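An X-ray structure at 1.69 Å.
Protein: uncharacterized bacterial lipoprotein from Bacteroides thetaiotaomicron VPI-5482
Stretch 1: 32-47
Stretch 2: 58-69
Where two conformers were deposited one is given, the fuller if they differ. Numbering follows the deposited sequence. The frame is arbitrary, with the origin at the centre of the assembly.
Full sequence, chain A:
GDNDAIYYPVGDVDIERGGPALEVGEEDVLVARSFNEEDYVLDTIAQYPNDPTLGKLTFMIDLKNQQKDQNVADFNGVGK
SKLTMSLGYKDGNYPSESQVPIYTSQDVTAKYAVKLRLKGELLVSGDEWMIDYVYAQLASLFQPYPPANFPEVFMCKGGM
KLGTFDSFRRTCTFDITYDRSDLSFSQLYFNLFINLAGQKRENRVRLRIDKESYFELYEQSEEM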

# COMPACT_ATOMS: atom_id res chain seq x y z
N ALA A 32 4.61 4.41 -16.39
CA ALA A 32 3.60 4.95 -15.47
C ALA A 32 4.30 5.90 -14.48
O ALA A 32 5.46 5.67 -14.04
CB ALA A 32 2.81 3.83 -14.73
N ARG A 33 3.59 6.97 -14.18
CA ARG A 33 4.02 7.96 -13.20
C ARG A 33 2.80 8.70 -12.67
O ARG A 33 1.96 9.19 -13.45
CB ARG A 33 5.01 8.96 -13.81
CG ARG A 33 5.30 10.21 -12.93
CD ARG A 33 6.49 11.01 -13.43
NE ARG A 33 6.67 12.17 -12.57
CZ ARG A 33 6.36 13.43 -12.89
NH1 ARG A 33 5.87 13.74 -14.08
NH2 ARG A 33 6.56 14.38 -11.99
N SER A 34 2.72 8.72 -11.34
CA SER A 34 1.74 9.54 -10.63
C SER A 34 2.45 10.34 -9.54
O SER A 34 3.47 9.91 -8.99
CB SER A 34 0.63 8.67 -10.01
OG SER A 34 1.12 7.80 -9.01
N PHE A 35 1.89 11.50 -9.22
CA PHE A 35 2.46 12.40 -8.24
C PHE A 35 1.38 13.34 -7.71
O PHE A 35 0.18 13.18 -8.02
CB PHE A 35 3.66 13.16 -8.82
CG PHE A 35 3.34 14.00 -10.01
CD1 PHE A 35 3.30 13.44 -11.28
CD2 PHE A 35 3.10 15.37 -9.87
CE1 PHE A 35 2.99 14.24 -12.41
CE2 PHE A 35 2.81 16.16 -10.99
CZ PHE A 35 2.76 15.59 -12.25
N ASN A 36 1.79 14.32 -6.92
CA ASN A 36 0.84 15.20 -6.25
C ASN A 36 1.36 16.63 -6.23
O ASN A 36 2.57 16.86 -6.21
CB ASN A 36 0.62 14.76 -4.81
CG ASN A 36 -0.02 13.37 -4.68
OD1 ASN A 36 -1.26 13.20 -4.78
ND2 ASN A 36 0.81 12.40 -4.39
N GLU A 37 0.42 17.58 -6.21
CA GLU A 37 0.72 19.00 -6.09
C GLU A 37 0.35 19.55 -4.72
O GLU A 37 0.76 20.64 -4.36
CB GLU A 37 -0.00 19.81 -7.17
CG GLU A 37 0.48 19.47 -8.60
CD GLU A 37 -0.31 20.22 -9.67
OE1 GLU A 37 -0.95 21.22 -9.34
OE2 GLU A 37 -0.28 19.79 -10.83
N GLU A 38 -0.44 18.79 -3.98
CA GLU A 38 -0.78 19.16 -2.62
C GLU A 38 -1.11 17.90 -1.84
O GLU A 38 -1.29 16.80 -2.41
CB GLU A 38 -1.98 20.09 -2.62
CG GLU A 38 -3.22 19.51 -3.16
CD GLU A 38 -4.37 20.53 -3.26
OE1 GLU A 38 -4.17 21.69 -2.89
OE2 GLU A 38 -5.47 20.16 -3.72
N ASP A 39 -1.14 18.06 -0.52
CA ASP A 39 -1.54 16.95 0.35
C ASP A 39 -3.02 16.65 0.15
O ASP A 39 -3.83 17.53 -0.18
CB ASP A 39 -1.42 17.30 1.83
CG ASP A 39 -0.02 17.69 2.28
OD1 ASP A 39 1.00 17.50 1.60
OD2 ASP A 39 0.03 18.24 3.40
N TYR A 40 -3.42 15.43 0.44
CA TYR A 40 -4.88 15.14 0.53
C TYR A 40 -5.18 14.14 1.65
O TYR A 40 -4.26 13.48 2.14
CB TYR A 40 -5.44 14.68 -0.81
CG TYR A 40 -5.08 13.27 -1.23
CD1 TYR A 40 -5.87 12.20 -0.83
CD2 TYR A 40 -3.96 13.01 -2.01
CE1 TYR A 40 -5.57 10.92 -1.20
CE2 TYR A 40 -3.65 11.74 -2.39
CZ TYR A 40 -4.46 10.68 -1.96
OH TYR A 40 -4.17 9.39 -2.35
N VAL A 41 -6.44 14.07 2.06
CA VAL A 41 -6.76 13.20 3.18
C VAL A 41 -7.92 12.26 2.83
O VAL A 41 -9.02 12.74 2.52
CB VAL A 41 -7.08 14.02 4.42
CG1 VAL A 41 -7.46 13.11 5.60
CG2 VAL A 41 -5.85 14.92 4.81
N LEU A 42 -7.68 10.95 2.85
CA LEU A 42 -8.77 9.98 2.82
C LEU A 42 -9.45 9.98 4.21
O LEU A 42 -8.73 9.95 5.22
CB LEU A 42 -8.21 8.59 2.48
CG LEU A 42 -9.10 7.36 2.60
CD1 LEU A 42 -10.45 7.48 1.83
CD2 LEU A 42 -8.25 6.15 2.13
N ASP A 43 -10.79 10.01 4.29
CA ASP A 43 -11.52 10.13 5.58
C ASP A 43 -12.80 9.28 5.41
O ASP A 43 -13.71 9.67 4.69
CB ASP A 43 -11.85 11.61 5.82
CG ASP A 43 -12.41 11.90 7.17
OD1 ASP A 43 -12.92 10.97 7.82
OD2 ASP A 43 -12.38 13.10 7.56
N THR A 44 -12.82 8.10 6.03
CA THR A 44 -13.77 7.02 5.74
C THR A 44 -14.09 6.30 7.05
O THR A 44 -13.18 6.02 7.81
CB THR A 44 -13.16 5.99 4.74
OG1 THR A 44 -12.95 6.60 3.45
CG2 THR A 44 -14.05 4.75 4.60
N ILE A 45 -15.35 6.00 7.31
CA ILE A 45 -15.73 5.19 8.46
C ILE A 45 -15.47 3.72 8.12
O ILE A 45 -15.99 3.22 7.11
CB ILE A 45 -17.21 5.41 8.85
CG1 ILE A 45 -17.36 6.76 9.56
CG2 ILE A 45 -17.72 4.31 9.77
CD1 ILE A 45 -18.79 7.23 9.71
N ALA A 46 -14.64 3.06 8.93
CA ALA A 46 -14.41 1.64 8.85
C ALA A 46 -15.39 0.90 9.76
O ALA A 46 -15.55 1.23 10.96
CB ALA A 46 -12.97 1.30 9.19
N GLN A 47 -16.09 -0.05 9.17
CA GLN A 47 -16.97 -0.96 9.83
C GLN A 47 -17.32 -2.15 8.93
O GLN A 47 -17.28 -2.04 7.70
CB GLN A 47 -18.27 -0.25 10.29
CG GLN A 47 -19.17 0.20 9.18
CD GLN A 47 -20.47 0.88 9.70
OE1 GLN A 47 -21.03 0.50 10.73
NE2 GLN A 47 -20.93 1.89 8.99
N THR A 58 -10.30 -4.76 10.08
CA THR A 58 -9.21 -5.16 9.16
C THR A 58 -9.54 -4.55 7.80
O THR A 58 -10.64 -4.79 7.24
CB THR A 58 -9.10 -6.66 9.07
OG1 THR A 58 -9.02 -7.21 10.40
CG2 THR A 58 -7.85 -7.00 8.25
N PHE A 59 -8.61 -3.75 7.25
CA PHE A 59 -8.85 -3.09 5.97
C PHE A 59 -7.59 -2.79 5.24
O PHE A 59 -6.50 -2.83 5.83
CB PHE A 59 -9.71 -1.82 6.11
CG PHE A 59 -9.19 -0.82 7.09
CD1 PHE A 59 -8.21 0.10 6.75
CD2 PHE A 59 -9.67 -0.82 8.38
CE1 PHE A 59 -7.72 1.00 7.74
CE2 PHE A 59 -9.20 0.08 9.33
CZ PHE A 59 -8.24 0.99 9.00
N MSE A 60 -7.73 -2.55 3.93
CA MSE A 60 -6.59 -2.22 3.14
C MSE A 60 -6.83 -0.93 2.35
O MSE A 60 -7.96 -0.48 2.18
CB MSE A 60 -6.17 -3.39 2.23
CG MSE A 60 -7.16 -3.70 1.23
SE MSE A 60 -6.82 -2.80 -0.48
CE MSE A 60 -8.16 -3.98 -1.26
N ILE A 61 -5.70 -0.35 1.93
CA ILE A 61 -5.72 0.92 1.22
C ILE A 61 -5.16 0.68 -0.17
O ILE A 61 -4.05 0.11 -0.36
CB ILE A 61 -4.87 2.01 1.93
CG1 ILE A 61 -5.30 2.19 3.38
CG2 ILE A 61 -4.93 3.35 1.12
CD1 ILE A 61 -6.75 2.58 3.56
N ASP A 62 -5.91 1.12 -1.18
CA ASP A 62 -5.38 1.21 -2.55
C ASP A 62 -4.66 2.54 -2.62
O ASP A 62 -5.28 3.60 -2.47
CB ASP A 62 -6.49 1.19 -3.62
CG ASP A 62 -7.14 -0.20 -3.80
OD1 ASP A 62 -6.70 -1.20 -3.20
OD2 ASP A 62 -8.13 -0.28 -4.53
N LEU A 63 -3.35 2.51 -2.86
CA LEU A 63 -2.52 3.71 -2.78
C LEU A 63 -2.47 4.40 -4.14
O LEU A 63 -2.11 3.80 -5.16
CB LEU A 63 -1.11 3.37 -2.34
CG LEU A 63 -1.01 2.96 -0.85
CD1 LEU A 63 0.38 2.32 -0.69
CD2 LEU A 63 -1.21 4.12 0.07
N LYS A 64 -2.84 5.68 -4.14
CA LYS A 64 -2.95 6.43 -5.38
C LYS A 64 -2.41 7.85 -5.19
O LYS A 64 -2.40 8.35 -4.07
CB LYS A 64 -4.43 6.51 -5.84
CG LYS A 64 -5.04 5.15 -6.12
CD LYS A 64 -6.48 5.26 -6.66
CE LYS A 64 -7.04 3.85 -6.76
NZ LYS A 64 -8.40 3.80 -7.32
N ASN A 65 -2.01 8.49 -6.30
CA ASN A 65 -1.61 9.89 -6.33
C ASN A 65 -2.47 10.62 -7.36
O ASN A 65 -2.82 10.01 -8.38
CB ASN A 65 -0.11 10.05 -6.64
CG ASN A 65 0.76 9.28 -5.65
OD1 ASN A 65 0.70 9.54 -4.47
ND2 ASN A 65 1.59 8.34 -6.15
N GLN A 66 -2.79 11.89 -7.11
CA GLN A 66 -3.88 12.56 -7.85
C GLN A 66 -3.52 12.97 -9.28
O GLN A 66 -4.43 13.10 -10.10
CB GLN A 66 -4.44 13.76 -7.10
CG GLN A 66 -5.16 13.41 -5.77
CD GLN A 66 -6.07 14.52 -5.30
OE1 GLN A 66 -5.68 15.37 -4.49
NE2 GLN A 66 -7.28 14.54 -5.83
N GLN A 67 -2.25 13.25 -9.56
CA GLN A 67 -1.80 13.67 -10.90
C GLN A 67 -1.17 12.53 -11.65
O GLN A 67 -0.40 11.74 -11.07
CB GLN A 67 -0.75 14.81 -10.82
CG GLN A 67 -1.15 16.00 -9.96
CD GLN A 67 -2.47 16.59 -10.31
OE1 GLN A 67 -3.28 16.89 -9.42
NE2 GLN A 67 -2.71 16.76 -11.60
N LYS A 68 -1.44 12.47 -12.96
CA LYS A 68 -0.81 11.51 -13.87
C LYS A 68 0.13 12.32 -14.73
O LYS A 68 -0.23 13.40 -15.20
CB LYS A 68 -1.83 10.84 -14.80
CG LYS A 68 -1.28 9.69 -15.62
CD LYS A 68 -2.22 9.21 -16.69
CE LYS A 68 -2.40 10.22 -17.85
NZ LYS A 68 -2.96 9.56 -19.09
N ASP A 69 1.32 11.78 -14.96
CA ASP A 69 2.18 12.32 -16.00
C ASP A 69 1.41 12.22 -17.32
O ASP A 69 0.94 11.16 -17.70
CB ASP A 69 3.50 11.55 -16.03
CG ASP A 69 4.51 12.11 -17.02
OD1 ASP A 69 4.26 12.04 -18.22
OD2 ASP A 69 5.62 12.58 -16.59
O HOH W 1 -2.48 16.98 -6.41
O HOH W 2 -6.29 17.52 -2.95

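The two stretches meet as a short antiparallel ladder that gives way to side-chain contacts where the backbones part. Phe35 and Gln67 form its hydrogen-bonded pair: Phe35 N donates to Gln67 O (3.0 Å) and Gln67 N to Phe35 O (2.9 Å). Beyond the non-hydrogen-bonded pair of Ser34 and Lys68, Asp69 N donates to Arg33 O at 3.1 Å.

On the face carrying Phe35 and Gln67, chi1 of Phe35 is p (60°), and the ring lies alongside the opposing strand. Gln67 CB sits over one ring face, 3.8 Å from the centroid and 11° off the normal, a CH-pi contact in which a polar residue offers its aliphatic root. Chi1 and chi2 of Gln67 are both m, folding the chain so that its amide OE1 accepts from a water that also accepts from Glu37 N.

Arg33 begins sideways, but three successive t torsions extend it until NH1 reaches Asp69 OD2 at 2.8 Å. The carboxylate oxygen lies at the guanidinium edge, near its plane, where the N-H groups point; charge and hydrogen bonding coincide in this salt bridge.

Asparagine suits these two facing loop positions because its short amide both donates and accepts. Asn65 (chi1 m) gives ND2 to Ser34 OG, 2.9 Å away, with the serine in p, while its OD1 accepts from Asn36 ND2, also at 2.9 Å. Asn36, likewise m, uses its OD1 to accept from Gln66 N at 3.1 Å, so a side chain satisfies a backbone amide.

Tyr40, with chi1 p, spans the wider gap: its OH donates to Lys64 O at 2.7 Å, a carbonyl near the ring plane. Farther along, only apolar contacts remain, Leu42 CD2 to Ile61 CD1 (4.1 Å) and Ala46 CB to Phe59 CE2 (4.0 Å). Ile61 starts sideways, yet its m,m conformation brings CD1 to the leucine.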